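PDB 4U63: DNA photolyase from Agrobacterium tumefaciens, which repairs cyclobutane pyrimidine dimers in ultraviolet-damaged DNA with the energy of light, using a flavin cofactor and a methenyltetrahydrofolate antenna chromophore. Local coordinates for residues A[165-170]-A[410-415]; A[301-306]-A[396-401]; A[350-355]-A[438-443]. All blocks are in the same frame, centred on the assembly; numbering follows the deposited sequence. Where two conformers were deposited one is given.

Interaction 1. Residues A[165-170]-A[410-415]; sequences YRVYTP and GADASP
The one direct hydrogen bond of this contact runs from the backbone N of Tyr168 to OD2 of Asp412, 2.9 Å long and bent, with an angle of 142° at the hydrogen. OD2 is met on its syn side, 15° out of the carboxylate plane.

Three waters extend this grip. One donates to Asp412 OD1 (2.7 Å) and accepts from Thr169 N, so the carboxylate serves two successive amides of the helix, the first directly and the second through solvent. Another gives its hydrogens to Asp412 OD2 and Arg166 O and accepts from Asp412 N. The water joining Arg166 O (2.8 Å) to Ala411 N makes the Arg166 carbonyl the acceptor of two waters.

These bonds gather at the N terminus of helix 168-177, where Val167 holds the N-cap position and amides of the first turn lack carbonyl partners within the helix. A negative carboxylate there would probably be stabilised by the helix dipole. The acid is presented by a type I beta turn, Gly410 to Ala413, in the loop that follows helix 398-407 of the FAD-binding region.

The one apolar pair is Ala411 CB with Val167 CG2, the branch turned beside the backbone N, at 3.7 Å. Van der Waals contacts with oxygen atoms add to it: Ala411 CB lies 3.6 Å from Arg166 O, and Tyr168 CB 3.6 Å from Asp412 OD2. With CG anti to the backbone N (chi1 177°), the Tyr168 ring leads away to stack on Trp299 of helix 287-309, and its OH bonds to Lys295 O.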
# COMPACT_ATOMS: atom_id res chain seq x y z
N TYR A 165 -17.86 12.39 0.34
CA TYR A 165 -17.02 12.93 -0.70
C TYR A 165 -16.86 11.93 -1.86
O TYR A 165 -16.40 10.81 -1.66
CB TYR A 165 -15.65 13.34 -0.14
CG TYR A 165 -15.73 14.60 0.68
CD1 TYR A 165 -15.64 15.85 0.07
CD2 TYR A 165 -15.90 14.56 2.06
CE1 TYR A 165 -15.72 17.02 0.81
CE2 TYR A 165 -15.98 15.74 2.81
CZ TYR A 165 -15.89 16.96 2.17
OH TYR A 165 -15.97 18.12 2.88
N ARG A 166 -17.25 12.37 -3.06
CA ARG A 166 -17.11 11.59 -4.29
C ARG A 166 -15.99 12.10 -5.18
O ARG A 166 -15.63 11.43 -6.14
CB ARG A 166 -18.40 11.66 -5.13
CG ARG A 166 -19.71 11.45 -4.38
CD ARG A 166 -19.70 10.16 -3.60
NE ARG A 166 -21.05 9.71 -3.29
CZ ARG A 166 -21.34 8.47 -2.88
NH1 ARG A 166 -20.39 7.56 -2.73
NH2 ARG A 166 -22.60 8.13 -2.62
N VAL A 167 -15.47 13.29 -4.87
CA VAL A 167 -14.51 14.03 -5.72
C VAL A 167 -13.32 14.48 -4.87
O VAL A 167 -13.50 14.99 -3.76
CB VAL A 167 -15.19 15.26 -6.36
CG1 VAL A 167 -14.27 15.95 -7.37
CG2 VAL A 167 -16.50 14.86 -7.04
N TYR A 168 -12.11 14.33 -5.41
CA TYR A 168 -10.90 14.59 -4.63
C TYR A 168 -10.74 16.02 -4.14
O TYR A 168 -10.52 16.24 -2.97
CB TYR A 168 -9.66 14.18 -5.40
CG TYR A 168 -8.39 14.52 -4.63
CD1 TYR A 168 -7.93 13.69 -3.62
CD2 TYR A 168 -7.69 15.69 -4.90
CE1 TYR A 168 -6.76 14.01 -2.91
CE2 TYR A 168 -6.54 16.01 -4.20
CZ TYR A 168 -6.09 15.17 -3.20
OH TYR A 168 -4.95 15.49 -2.51
N THR A 169 -10.83 16.99 -5.03
CA THR A 169 -10.46 18.36 -4.67
C THR A 169 -11.23 18.90 -3.44
O THR A 169 -10.61 19.41 -2.53
CB THR A 169 -10.49 19.30 -5.88
OG1 THR A 169 -9.46 18.90 -6.80
CG2 THR A 169 -10.23 20.74 -5.47
N PRO A 170 -12.58 18.77 -3.41
CA PRO A 170 -13.28 19.24 -2.18
C PRO A 170 -12.87 18.48 -0.89
O PRO A 170 -12.81 19.07 0.19
CB PRO A 170 -14.77 19.01 -2.52
CG PRO A 170 -14.82 18.97 -4.02
CD PRO A 170 -13.52 18.35 -4.46
N GLY A 410 -15.65 6.58 -11.70
CA GLY A 410 -15.42 7.58 -10.66
C GLY A 410 -15.30 8.99 -11.20
O GLY A 410 -14.89 9.19 -12.35
N ALA A 411 -15.63 9.97 -10.37
CA ALA A 411 -15.55 11.37 -10.76
C ALA A 411 -14.15 11.81 -11.14
O ALA A 411 -13.99 12.68 -11.99
CB ALA A 411 -16.08 12.27 -9.65
N ASP A 412 -13.15 11.19 -10.52
CA ASP A 412 -11.75 11.51 -10.80
C ASP A 412 -11.12 10.58 -11.85
O ASP A 412 -9.91 10.67 -12.12
CB ASP A 412 -10.95 11.48 -9.50
CG ASP A 412 -11.35 12.62 -8.57
OD1 ASP A 412 -11.02 13.78 -8.89
OD2 ASP A 412 -11.99 12.37 -7.53
N ALA A 413 -11.93 9.71 -12.45
CA ALA A 413 -11.46 8.81 -13.49
C ALA A 413 -11.24 9.57 -14.78
O ALA A 413 -11.97 10.50 -15.11
CB ALA A 413 -12.46 7.69 -13.73
N SER A 414 -10.22 9.14 -15.52
CA SER A 414 -10.03 9.58 -16.88
C SER A 414 -11.10 8.84 -17.69
O SER A 414 -11.30 7.64 -17.47
CB SER A 414 -8.63 9.22 -17.37
OG SER A 414 -8.44 9.63 -18.71
N PRO A 415 -11.79 9.53 -18.62
CA PRO A 415 -12.78 8.83 -19.46
C PRO A 415 -12.15 7.66 -20.20
O PRO A 415 -10.97 7.72 -20.55
CB PRO A 415 -13.25 9.91 -20.44
CG PRO A 415 -12.94 11.20 -19.76
CD PRO A 415 -11.70 10.96 -18.97
O HOH W 1 -13.34 10.01 -7.71
O HOH W 2 -16.45 9.13 -7.59
O HOH W 3 -10.78 16.34 -7.95

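Interaction 2. Residues A[301-306]-A[396-401]; sequences EFCYHL and PASNAA. With FAD (flavin-adenine dinucleotide), chain C.
Ala397 points its methyl straight at the face of the Tyr304 ring, in a CH-pi contact with CB 3.6 Å from the ring centroid and 8° off the normal. All six ring carbons therefore lie at similar distances from this one methyl. The phenol oxygen reaches past it towards Pro396 CD, at 4.1 Å, and is hydrogen-bonded to Asp395, whose other carboxylate oxygen accepts hydrogen bonds from the backbone N of Ala397 and of Ser398.

One residue back on helix 287-309, Cys303 faces helix 398-407. Its CB rests on Ser398, while SG, set beside its own backbone N (chi1 -69°), meets Ala401 CB at 3.6 Å and adenine C2A of FAD at 3.7 Å. No hydrogen bond links the two segments; small side chains let the backbones come close, with Tyr304 CA and Ala397 CA 5.2 Å apart.

Ser398 sits at the open end of the folded cofactor, beside adenine and flavin, its OG near C2A and its CB near the flavin pyrimidine ring. Asn399 brings OD1 to 3.3 Å from flavin N5. This helix pair thus forms part of the wall around the U-shaped FAD, the cofactor conformation characteristic of the photolyase/cryptochrome family.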
# COMPACT_ATOMS: atom_id res chain seq x y z
N GLU A 301 -6.02 8.90 2.02
CA GLU A 301 -7.25 9.16 2.78
C GLU A 301 -8.48 9.00 1.91
O GLU A 301 -9.47 8.35 2.31
CB GLU A 301 -7.24 10.57 3.37
CG GLU A 301 -6.12 10.82 4.37
CD GLU A 301 -6.33 10.11 5.68
OE1 GLU A 301 -7.49 10.06 6.19
OE2 GLU A 301 -5.33 9.60 6.23
N PHE A 302 -8.43 9.60 0.73
CA PHE A 302 -9.57 9.59 -0.17
C PHE A 302 -9.90 8.17 -0.63
O PHE A 302 -11.07 7.80 -0.72
CB PHE A 302 -9.29 10.51 -1.37
CG PHE A 302 -10.47 10.72 -2.27
CD1 PHE A 302 -11.70 11.14 -1.76
CD2 PHE A 302 -10.34 10.54 -3.66
CE1 PHE A 302 -12.79 11.35 -2.61
CE2 PHE A 302 -11.43 10.76 -4.50
CZ PHE A 302 -12.65 11.16 -3.97
N CYS A 303 -8.86 7.37 -0.92
CA CYS A 303 -9.08 5.97 -1.30
C CYS A 303 -9.83 5.21 -0.20
O CYS A 303 -10.76 4.43 -0.49
CB CYS A 303 -7.76 5.29 -1.64
SG CYS A 303 -7.00 5.90 -3.16
N TYR A 304 -9.44 5.43 1.06
CA TYR A 304 -10.14 4.82 2.20
C TYR A 304 -11.58 5.35 2.35
O TYR A 304 -12.47 4.60 2.73
CB TYR A 304 -9.33 4.98 3.50
CG TYR A 304 -8.32 3.87 3.68
CD1 TYR A 304 -8.67 2.69 4.31
CD2 TYR A 304 -7.02 4.00 3.20
CE1 TYR A 304 -7.75 1.67 4.47
CE2 TYR A 304 -6.10 2.98 3.36
CZ TYR A 304 -6.48 1.82 4.00
OH TYR A 304 -5.60 0.79 4.17
N HIS A 305 -11.78 6.63 2.06
CA HIS A 305 -13.13 7.22 2.07
C HIS A 305 -14.04 6.50 1.08
O HIS A 305 -15.18 6.13 1.40
CB HIS A 305 -13.05 8.71 1.72
CG HIS A 305 -14.27 9.47 2.08
ND1 HIS A 305 -14.55 9.86 3.37
CD2 HIS A 305 -15.29 9.91 1.32
CE1 HIS A 305 -15.70 10.50 3.39
NE2 HIS A 305 -16.17 10.55 2.16
N LEU A 306 -13.53 6.31 -0.13
CA LEU A 306 -14.28 5.64 -1.19
C LEU A 306 -14.55 4.17 -0.85
O LEU A 306 -15.65 3.68 -1.08
CB LEU A 306 -13.52 5.74 -2.53
CG LEU A 306 -13.38 7.15 -3.12
CD1 LEU A 306 -12.63 7.06 -4.43
CD2 LEU A 306 -14.72 7.83 -3.34
N PRO A 396 -5.86 -2.38 0.44
CA PRO A 396 -7.21 -2.73 -0.05
C PRO A 396 -8.03 -1.54 -0.56
O PRO A 396 -8.96 -1.72 -1.33
CB PRO A 396 -7.87 -3.36 1.18
CG PRO A 396 -7.17 -2.74 2.34
CD PRO A 396 -5.75 -2.58 1.90
N ALA A 397 -7.69 -0.33 -0.13
CA ALA A 397 -8.35 0.87 -0.61
C ALA A 397 -7.62 1.45 -1.81
O ALA A 397 -8.21 1.70 -2.85
CB ALA A 397 -8.44 1.88 0.49
N SER A 398 -6.31 1.67 -1.68
CA SER A 398 -5.58 2.39 -2.72
C SER A 398 -5.40 1.62 -4.02
O SER A 398 -5.48 2.19 -5.09
CB SER A 398 -4.23 2.86 -2.21
OG SER A 398 -4.38 3.68 -1.08
N ASN A 399 -5.18 0.31 -3.91
CA ASN A 399 -5.03 -0.51 -5.10
C ASN A 399 -6.35 -0.52 -5.91
O ASN A 399 -6.38 -0.12 -7.08
CB ASN A 399 -4.60 -1.92 -4.71
CG ASN A 399 -4.05 -2.72 -5.88
OD1 ASN A 399 -3.45 -2.18 -6.80
ND2 ASN A 399 -4.25 -4.04 -5.83
N ALA A 400 -7.43 -0.93 -5.26
CA ALA A 400 -8.75 -0.96 -5.89
C ALA A 400 -9.17 0.39 -6.48
O ALA A 400 -9.60 0.48 -7.62
CB ALA A 400 -9.81 -1.43 -4.90
N ALA A 401 -9.02 1.45 -5.68
CA ALA A 401 -9.44 2.79 -6.12
C ALA A 401 -8.69 3.22 -7.37
O ALA A 401 -9.27 3.71 -8.32
CB ALA A 401 -9.23 3.81 -5.02
PA FAD C . 4.89 9.49 -2.52
O1A FAD C . 4.83 10.22 -3.82
O2A FAD C . 6.05 9.71 -1.62
O5B FAD C . 3.49 9.77 -1.78
C5B FAD C . 3.36 9.71 -0.35
C4B FAD C . 2.24 8.77 0.07
O4B FAD C . 0.98 9.20 -0.45
C3B FAD C . 2.41 7.36 -0.42
O3B FAD C . 3.35 6.62 0.38
C2B FAD C . 1.00 6.83 -0.36
O2B FAD C . 0.64 6.41 0.96
C1B FAD C . 0.18 8.04 -0.73
N9A FAD C . -0.19 8.10 -2.16
C8A FAD C . 0.51 8.71 -3.14
N7A FAD C . -0.12 8.62 -4.33
C5A FAD C . -1.27 7.94 -4.12
C6A FAD C . -2.38 7.50 -4.96
N6A FAD C . -2.39 7.77 -6.28
N1A FAD C . -3.38 6.81 -4.36
C2A FAD C . -3.36 6.53 -3.04
N3A FAD C . -2.37 6.91 -2.21
C4A FAD C . -1.32 7.61 -2.70
N1 FAD C . -0.65 2.93 -3.30
C2 FAD C . -0.59 2.15 -2.20
O2 FAD C . -0.21 2.69 -1.14
N3 FAD C . -0.94 0.84 -2.23
C4 FAD C . -1.36 0.23 -3.37
O4 FAD C . -1.70 -0.98 -3.39
C4X FAD C . -1.43 1.02 -4.61
N5 FAD C . -1.82 0.50 -5.81
C5X FAD C . -1.89 1.28 -6.93
C6 FAD C . -2.31 0.75 -8.15
C7 FAD C . -2.37 1.54 -9.30
C7M FAD C . -2.83 0.95 -10.61
C8 FAD C . -1.98 2.97 -9.24
C8M FAD C . -2.04 3.87 -10.45
C9 FAD C . -1.56 3.49 -8.04
C9A FAD C . -1.50 2.72 -6.88
N10 FAD C . -1.05 3.28 -5.64
C10 FAD C . -1.03 2.45 -4.50
C1' FAD C . -0.72 4.70 -5.49
C2' FAD C . 0.71 5.17 -5.68
O2' FAD C . 1.18 4.72 -6.96
C3' FAD C . 1.62 4.71 -4.56
O3' FAD C . 1.10 5.10 -3.29
C4' FAD C . 3.00 5.32 -4.77
O4' FAD C . 3.60 4.75 -5.93
C5' FAD C . 3.86 5.05 -3.55
O5' FAD C . 5.18 5.60 -3.69
P FAD C . 5.69 6.67 -2.61
O1P FAD C . 7.10 7.02 -2.93
O2P FAD C . 5.44 6.16 -1.21
O3P FAD C . 4.72 7.92 -2.90

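Interaction 3. Residues A[350-355]-A[438-443]; sequences GMRQLW and RFVPEL. With MHF (5,10-methenyl-6,7,8-trihydrofolic acid), chain B.
Gln353 lays its aliphatic stem across the ring of Phe439, and here the contact is tight. CB stands over the face, 3.7 Å from the ring centroid and 9° off the normal, and CG follows at 3.6 Å from CZ. With CG anti to the backbone N and the chain extended, the stem runs over the ring, and the amide plane ends 40° from the ring plane. The amide OE1 is held by Tyr435 OH and His361 N, while Tyr435 also meets the Phe439 ring edge-to-face.

Towards solvent the contact becomes polar and less closely packed. Arg352 stretches out from its helix past the Phe439 carbonyl, to which its CD comes within 3.3 Å, and its NH1 forms a salt bridge to Glu442 OE2 of 2.8 Å. This bond is nearly straight (173°) and lies close to the guanidinium plane. A water donates to the same OE2 and accepts from Arg352 NH2, which also bonds to Gly340 O, while Val440 sets a methyl over one guanidinium face, offset toward its rim.

The same turn of helix 345-357 reaches the antenna chromophore through its next residues. Leu354 O accepts a hydrogen bond from NA2 of the methenyltetrahydrofolate at 2.9 Å, and the Trp355 ring has O4 above its centre, an arrangement belonging to the antenna site of this class III photolyase.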
# COMPACT_ATOMS: atom_id res chain seq x y z
N GLY A 350 8.31 -0.97 -15.99
CA GLY A 350 7.46 -0.97 -14.80
C GLY A 350 7.20 -2.35 -14.23
O GLY A 350 7.36 -2.58 -13.02
N MET A 351 6.82 -3.28 -15.10
CA MET A 351 6.49 -4.63 -14.63
C MET A 351 7.72 -5.35 -14.09
O MET A 351 7.63 -6.12 -13.13
CB MET A 351 5.80 -5.44 -15.74
CG MET A 351 4.52 -4.79 -16.27
SD MET A 351 3.32 -4.34 -15.00
CE MET A 351 2.82 -5.96 -14.43
N ARG A 352 8.88 -5.06 -14.67
CA ARG A 352 10.14 -5.64 -14.19
C ARG A 352 10.61 -5.00 -12.89
O ARG A 352 11.12 -5.69 -12.00
CB ARG A 352 11.21 -5.55 -15.26
CG ARG A 352 10.87 -6.42 -16.46
CD ARG A 352 11.91 -6.28 -17.54
NE ARG A 352 11.45 -6.76 -18.83
CZ ARG A 352 12.23 -7.04 -19.86
NH1 ARG A 352 13.56 -6.90 -19.77
NH2 ARG A 352 11.70 -7.47 -21.01
N GLN A 353 10.43 -3.68 -12.76
CA GLN A 353 10.68 -3.00 -11.50
C GLN A 353 9.87 -3.64 -10.38
O GLN A 353 10.40 -3.93 -9.30
CB GLN A 353 10.34 -1.51 -11.59
CG GLN A 353 10.52 -0.79 -10.26
CD GLN A 353 10.15 0.68 -10.30
OE1 GLN A 353 9.23 1.11 -11.01
NE2 GLN A 353 10.86 1.46 -9.50
N LEU A 354 8.58 -3.84 -10.64
CA LEU A 354 7.67 -4.47 -9.69
C LEU A 354 8.16 -5.85 -9.27
O LEU A 354 8.22 -6.17 -8.08
CB LEU A 354 6.28 -4.55 -10.31
CG LEU A 354 5.16 -5.26 -9.56
CD1 LEU A 354 4.95 -4.65 -8.18
CD2 LEU A 354 3.88 -5.19 -10.38
N TRP A 355 8.51 -6.67 -10.25
CA TRP A 355 9.00 -8.02 -9.97
C TRP A 355 10.28 -8.00 -9.12
O TRP A 355 10.42 -8.81 -8.20
CB TRP A 355 9.26 -8.78 -11.27
CG TRP A 355 9.43 -10.24 -11.09
CD1 TRP A 355 10.56 -10.96 -11.32
CD2 TRP A 355 8.44 -11.17 -10.66
NE1 TRP A 355 10.34 -12.28 -11.06
CE2 TRP A 355 9.04 -12.44 -10.65
CE3 TRP A 355 7.09 -11.06 -10.29
CZ2 TRP A 355 8.34 -13.60 -10.28
CZ3 TRP A 355 6.40 -12.21 -9.91
CH2 TRP A 355 7.03 -13.46 -9.91
N ARG A 438 17.43 1.15 -17.02
CA ARG A 438 17.63 0.55 -15.70
C ARG A 438 16.97 -0.81 -15.59
O ARG A 438 17.58 -1.76 -15.09
CB ARG A 438 17.07 1.48 -14.62
CG ARG A 438 17.22 0.99 -13.19
CD ARG A 438 16.86 2.10 -12.22
NE ARG A 438 17.78 3.23 -12.37
CZ ARG A 438 17.47 4.52 -12.22
NH1 ARG A 438 16.23 4.92 -11.92
NH2 ARG A 438 18.42 5.44 -12.40
N PHE A 439 15.74 -0.91 -16.07
CA PHE A 439 14.96 -2.15 -15.95
C PHE A 439 14.83 -3.00 -17.20
O PHE A 439 14.40 -4.14 -17.11
CB PHE A 439 13.59 -1.81 -15.37
CG PHE A 439 13.67 -1.25 -13.98
CD1 PHE A 439 13.98 -2.09 -12.92
CD2 PHE A 439 13.47 0.10 -13.73
CE1 PHE A 439 14.08 -1.60 -11.64
CE2 PHE A 439 13.56 0.60 -12.44
CZ PHE A 439 13.87 -0.25 -11.39
N VAL A 440 15.22 -2.46 -18.35
CA VAL A 440 15.28 -3.20 -19.60
C VAL A 440 16.71 -2.97 -20.15
O VAL A 440 16.90 -2.30 -21.18
CB VAL A 440 14.19 -2.76 -20.60
CG1 VAL A 440 14.06 -3.77 -21.73
CG2 VAL A 440 12.84 -2.57 -19.90
N PRO A 441 17.74 -3.52 -19.45
CA PRO A 441 19.14 -3.26 -19.79
C PRO A 441 19.56 -3.78 -21.17
O PRO A 441 20.54 -3.29 -21.71
CB PRO A 441 19.91 -3.99 -18.69
CG PRO A 441 19.00 -5.09 -18.27
CD PRO A 441 17.64 -4.46 -18.31
N GLU A 442 18.85 -4.74 -21.72
CA GLU A 442 19.10 -5.17 -23.10
C GLU A 442 18.91 -4.06 -24.15
O GLU A 442 19.41 -4.17 -25.26
CB GLU A 442 18.24 -6.38 -23.48
CG GLU A 442 16.74 -6.15 -23.41
CD GLU A 442 16.15 -6.55 -22.08
OE1 GLU A 442 16.67 -6.11 -21.04
OE2 GLU A 442 15.15 -7.30 -22.09
N LEU A 443 18.18 -3.00 -23.79
CA LEU A 443 18.04 -1.81 -24.65
C LEU A 443 19.05 -0.68 -24.34
O LEU A 443 18.98 0.38 -24.95
CB LEU A 443 16.60 -1.28 -24.56
CG LEU A 443 15.52 -2.30 -24.95
CD1 LEU A 443 14.13 -1.69 -24.81
CD2 LEU A 443 15.73 -2.82 -26.36
N1 MHF B . 6.36 -10.19 -5.80
C2 MHF B . 7.39 -9.56 -6.35
NA2 MHF B . 7.43 -8.21 -6.25
N3 MHF B . 8.41 -10.23 -6.99
C4 MHF B . 8.39 -11.57 -7.11
O4 MHF B . 9.30 -12.18 -7.69
C4A MHF B . 7.26 -12.29 -6.51
N5 MHF B . 7.07 -13.66 -6.59
C6 MHF B . 5.76 -14.27 -6.38
C7 MHF B . 5.17 -13.62 -5.12
N8 MHF B . 5.17 -12.16 -5.26
C8A MHF B . 6.21 -11.52 -5.85
C9 MHF B . 6.05 -15.78 -6.32
N10 MHF B . 7.52 -15.88 -6.41
C11 MHF B . 8.00 -14.65 -7.01
C12 MHF B . 9.39 -19.40 -7.85
C13 MHF B . 9.66 -18.18 -8.49
C14 MHF B . 9.06 -17.01 -8.05
C15 MHF B . 8.15 -17.04 -6.96
C16 MHF B . 7.91 -18.24 -6.32
C17 MHF B . 8.52 -19.41 -6.76
C MHF B . 10.05 -20.68 -8.30
O MHF B . 9.92 -21.65 -7.57
N MHF B . 10.81 -20.71 -9.40
CA MHF B . 11.63 -21.83 -9.82
CB MHF B . 11.13 -22.46 -11.12
CG MHF B . 9.61 -22.37 -11.32
CD MHF B . 9.11 -21.01 -11.78
OE1 MHF B . 9.92 -20.13 -12.15
OE2 MHF B . 7.88 -20.82 -11.79
CT MHF B . 13.05 -21.38 -10.00
O1 MHF B . 13.91 -21.78 -9.18
O2 MHF B . 13.35 -20.61 -10.94
O HOH W 4 13.47 -9.08 -23.02

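How the interactions relate
From the N terminus the segments come in the order 165-170, 301-306, 350-355, 396-401, 410-415 and 438-443. Interaction 1 closes the longest loop, bringing the start of helix 168-177 to the loop beyond helix 398-407; interaction 2 is nested inside it, pairing helices 287-309 and 398-407. Interaction 3 crosses both, joining helix 345-357 to the end of helix 434-439. Interactions 1 and 2 touch: Phe302 packs against Val167, Tyr168 and Asp412, and Tyr165 N probably bonds to His305 NE2. Interaction 3 stands apart at the folate, its nearest atoms about 9 Å from those of interaction 2 beside the flavin.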